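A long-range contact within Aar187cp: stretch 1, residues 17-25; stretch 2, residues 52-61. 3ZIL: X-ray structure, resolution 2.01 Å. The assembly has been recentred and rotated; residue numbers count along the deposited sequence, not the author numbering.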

# COMPACT_ATOMS: atom_id res chain seq x y z
N THR A 17 -34.67 -17.50 -18.66
CA THR A 17 -35.42 -18.77 -18.85
C THR A 17 -35.79 -19.44 -17.50
O THR A 17 -35.35 -19.01 -16.43
CB THR A 17 -34.62 -19.78 -19.73
OG1 THR A 17 -33.32 -20.03 -19.16
CG2 THR A 17 -34.50 -19.29 -21.22
N LEU A 18 -36.67 -20.45 -17.57
CA LEU A 18 -36.73 -21.54 -16.59
C LEU A 18 -35.57 -22.44 -17.03
O LEU A 18 -35.03 -22.28 -18.14
CB LEU A 18 -38.09 -22.31 -16.66
CG LEU A 18 -38.30 -23.72 -16.05
CD1 LEU A 18 -38.47 -23.75 -14.53
CD2 LEU A 18 -39.46 -24.46 -16.71
N LYS A 19 -35.21 -23.39 -16.17
CA LYS A 19 -33.92 -24.07 -16.24
C LYS A 19 -33.13 -23.28 -15.21
O LYS A 19 -33.01 -23.74 -14.09
CB LYS A 19 -33.28 -24.07 -17.66
CG LYS A 19 -31.78 -24.38 -17.76
CD LYS A 19 -31.21 -24.09 -19.16
CE LYS A 19 -31.61 -22.72 -19.71
NZ LYS A 19 -31.63 -22.55 -21.21
N TYR A 20 -32.67 -22.06 -15.54
CA TYR A 20 -31.86 -21.29 -14.56
C TYR A 20 -32.65 -21.04 -13.28
O TYR A 20 -32.14 -21.20 -12.19
CB TYR A 20 -31.38 -19.97 -15.16
CG TYR A 20 -30.43 -20.19 -16.28
CD1 TYR A 20 -29.55 -21.28 -16.28
CD2 TYR A 20 -30.41 -19.32 -17.37
CE1 TYR A 20 -28.67 -21.49 -17.33
CE2 TYR A 20 -29.53 -19.53 -18.41
CZ TYR A 20 -28.65 -20.60 -18.38
OH TYR A 20 -27.81 -20.78 -19.47
N SER A 21 -33.92 -20.70 -13.44
CA SER A 21 -34.77 -20.37 -12.34
C SER A 21 -35.02 -21.55 -11.42
O SER A 21 -35.01 -21.43 -10.17
CB SER A 21 -36.06 -19.79 -12.90
OG SER A 21 -36.92 -19.50 -11.83
N GLU A 22 -35.20 -22.72 -12.01
CA GLU A 22 -35.45 -23.92 -11.22
C GLU A 22 -34.13 -24.43 -10.62
O GLU A 22 -34.08 -24.82 -9.45
CB GLU A 22 -36.19 -24.98 -12.05
CG GLU A 22 -35.82 -26.43 -11.77
CD GLU A 22 -36.53 -27.44 -12.73
OE1 GLU A 22 -36.26 -27.43 -13.98
OE2 GLU A 22 -37.34 -28.26 -12.21
N ASP A 23 -33.07 -24.36 -11.40
CA ASP A 23 -31.72 -24.65 -10.90
C ASP A 23 -31.41 -23.84 -9.65
O ASP A 23 -30.77 -24.36 -8.75
CB ASP A 23 -30.65 -24.28 -11.93
CG ASP A 23 -30.60 -25.21 -13.10
OD1 ASP A 23 -31.32 -26.27 -13.08
OD2 ASP A 23 -29.83 -24.85 -14.03
N LEU A 24 -31.81 -22.57 -9.64
CA LEU A 24 -31.42 -21.65 -8.58
C LEU A 24 -32.22 -21.85 -7.33
O LEU A 24 -31.67 -21.77 -6.23
CB LEU A 24 -31.54 -20.21 -9.02
CG LEU A 24 -30.34 -19.72 -9.81
CD1 LEU A 24 -30.42 -18.19 -9.79
CD2 LEU A 24 -29.00 -20.17 -9.25
N ASP A 25 -33.51 -22.13 -7.51
CA ASP A 25 -34.36 -22.55 -6.38
C ASP A 25 -33.74 -23.76 -5.70
O ASP A 25 -33.79 -23.89 -4.51
CB ASP A 25 -35.77 -22.95 -6.84
CG ASP A 25 -36.53 -21.80 -7.43
OD1 ASP A 25 -36.14 -20.64 -7.22
OD2 ASP A 25 -37.51 -22.05 -8.15
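Stretch 2, residues 52-61: NNEDLCQYIV

The centre of this contact is built from two tyrosines, Tyr20 of stretch 1 and Tyr59 of stretch 2, each of which uses its ring to cover part of the other stretch. Tyr20 lies in the first turn of a helix that begins right after Lys19, and its CB sits squarely over one face of the Tyr59 ring, 3.9 Å from the ring centroid and 3.8 Å from Tyr59 CD1. The two rings themselves meet obliquely, with centroids 5.8 Å apart and planes inclined at 51°. Leu56 covers a face of the Tyr20 ring: its CA lies 4.2 Å from that ring's centroid, only 10° off the normal, and Leu56 CD1 comes within 4.1 Å of Tyr20 CD1. A flat aromatic side chain suits such a place, because its broad face can accept C-H groups, here Leu56 CA over the Tyr20 ring and Tyr20 CB over the Tyr59 ring.

One turn further along the first helix, Leu24 extends the apolar patch. Its CD1 packs 4.0 Å from Tyr59 CE1, at the edge of that ring, and equally 4.0 Å from Ile60 CG1. Leu24, Leu56 and Ile60 are buried, as befits branched aliphatic side chains that fill space without polar needs.

Stretch 2 is helical from Glu54 to Val61, and its helix crosses that of stretch 1 at -77°, nearly perpendicular, with the axes 11.1 Å apart at their closest. The backbones do not pack closely here, and side chains make most of the contact. The nearest CA atoms across the contact are those of Tyr20 and Leu56, 6.6 Å apart. Tyr59, one turn beyond Asp55, points toward stretch 1; its OH approaches Ser21 CB at 3.3 Å, while its CE2 lies 3.6 Å from Thr17 O in the poorly ordered start of stretch 1.

The polar edge forms where the Tyr20 side chain reaches the beginning of the second helix. There Tyr20 OH accepts a nearly linear hydrogen bond from Asn53 ND2 at 2.8 Å and donates one to Asp55 OD2 at 2.9 Å, so the hydroxyl works in both directions. Asn53 is well suited to its N-cap position, since its amide has two ends: OD1 accepts from Leu56 N at 3.0 Å, and weakly from Asp55 N at 2.8 Å, satisfying backbone NH groups in the first turn, while ND2 remains free to serve the tyrosine. Tyr20 thus joins the apolar centre to the capped helix start.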

# COMPACT_ATOMS: atom_id res chain seq x y z
N ASN A 52 -18.56 -21.70 -15.67
CA ASN A 52 -18.73 -22.35 -16.96
C ASN A 52 -19.80 -21.71 -17.89
O ASN A 52 -19.90 -22.05 -19.08
CB ASN A 52 -19.01 -23.86 -16.73
CG ASN A 52 -17.77 -24.64 -16.23
OD1 ASN A 52 -16.63 -24.16 -16.30
ND2 ASN A 52 -18.01 -25.82 -15.64
N ASN A 53 -20.63 -20.79 -17.36
CA ASN A 53 -21.82 -20.36 -18.10
C ASN A 53 -22.11 -18.87 -17.85
O ASN A 53 -22.72 -18.48 -16.83
CB ASN A 53 -23.02 -21.30 -17.78
CG ASN A 53 -24.29 -20.86 -18.48
OD1 ASN A 53 -24.28 -19.85 -19.16
ND2 ASN A 53 -25.39 -21.59 -18.31
N GLU A 54 -21.61 -18.03 -18.77
CA GLU A 54 -21.77 -16.58 -18.72
C GLU A 54 -23.27 -16.24 -18.76
O GLU A 54 -23.74 -15.29 -18.13
CB GLU A 54 -20.95 -15.95 -19.88
CG GLU A 54 -20.98 -14.43 -20.02
CD GLU A 54 -20.38 -13.70 -18.81
OE1 GLU A 54 -19.20 -13.93 -18.49
OE2 GLU A 54 -21.09 -12.90 -18.15
N ASP A 55 -24.04 -17.07 -19.45
CA ASP A 55 -25.49 -16.86 -19.57
C ASP A 55 -26.19 -16.99 -18.19
O ASP A 55 -27.08 -16.24 -17.84
CB ASP A 55 -26.03 -17.85 -20.62
CG ASP A 55 -27.43 -17.54 -21.05
OD1 ASP A 55 -27.75 -16.37 -21.28
OD2 ASP A 55 -28.24 -18.49 -21.19
N LEU A 56 -25.75 -17.95 -17.39
CA LEU A 56 -26.28 -18.11 -16.00
C LEU A 56 -25.93 -16.84 -15.18
O LEU A 56 -26.75 -16.29 -14.46
CB LEU A 56 -25.72 -19.42 -15.36
CG LEU A 56 -25.75 -19.59 -13.82
CD1 LEU A 56 -27.21 -19.65 -13.36
CD2 LEU A 56 -24.91 -20.77 -13.27
N CYS A 57 -24.70 -16.37 -15.36
CA CYS A 57 -24.25 -15.16 -14.70
C CYS A 57 -25.11 -13.94 -15.07
O CYS A 57 -25.47 -13.18 -14.20
CB CYS A 57 -22.77 -14.87 -14.96
SG CYS A 57 -21.59 -16.08 -14.30
N GLN A 58 -25.43 -13.76 -16.34
CA GLN A 58 -26.25 -12.64 -16.80
C GLN A 58 -27.64 -12.73 -16.19
O GLN A 58 -28.15 -11.77 -15.59
CB GLN A 58 -26.30 -12.62 -18.34
CG GLN A 58 -25.09 -11.95 -18.99
CD GLN A 58 -24.85 -12.43 -20.43
OE1 GLN A 58 -24.39 -13.56 -20.68
NE2 GLN A 58 -25.16 -11.56 -21.40
N TYR A 59 -28.20 -13.93 -16.25
CA TYR A 59 -29.46 -14.24 -15.62
C TYR A 59 -29.50 -13.82 -14.13
O TYR A 59 -30.38 -13.04 -13.69
CB TYR A 59 -29.81 -15.72 -15.80
CG TYR A 59 -31.09 -16.05 -15.08
CD1 TYR A 59 -31.06 -16.42 -13.75
CD2 TYR A 59 -32.35 -15.92 -15.72
CE1 TYR A 59 -32.21 -16.68 -13.04
CE2 TYR A 59 -33.54 -16.19 -15.02
CZ TYR A 59 -33.44 -16.56 -13.65
OH TYR A 59 -34.51 -16.86 -12.84
N ILE A 60 -28.56 -14.34 -13.33
CA ILE A 60 -28.45 -13.93 -11.91
C ILE A 60 -28.44 -12.42 -11.78
O ILE A 60 -29.18 -11.80 -10.96
CB ILE A 60 -27.20 -14.57 -11.24
CG1 ILE A 60 -27.36 -16.09 -11.15
CG2 ILE A 60 -26.93 -13.94 -9.87
CD1 ILE A 60 -26.01 -16.83 -10.90
N VAL A 61 -27.64 -11.76 -12.59
CA VAL A 61 -27.41 -10.35 -12.28
C VAL A 61 -28.67 -9.60 -12.67
O VAL A 61 -29.11 -8.69 -11.93
CB VAL A 61 -26.12 -9.86 -13.01
CG1 VAL A 61 -26.11 -8.36 -13.18
CG2 VAL A 61 -24.90 -10.32 -12.22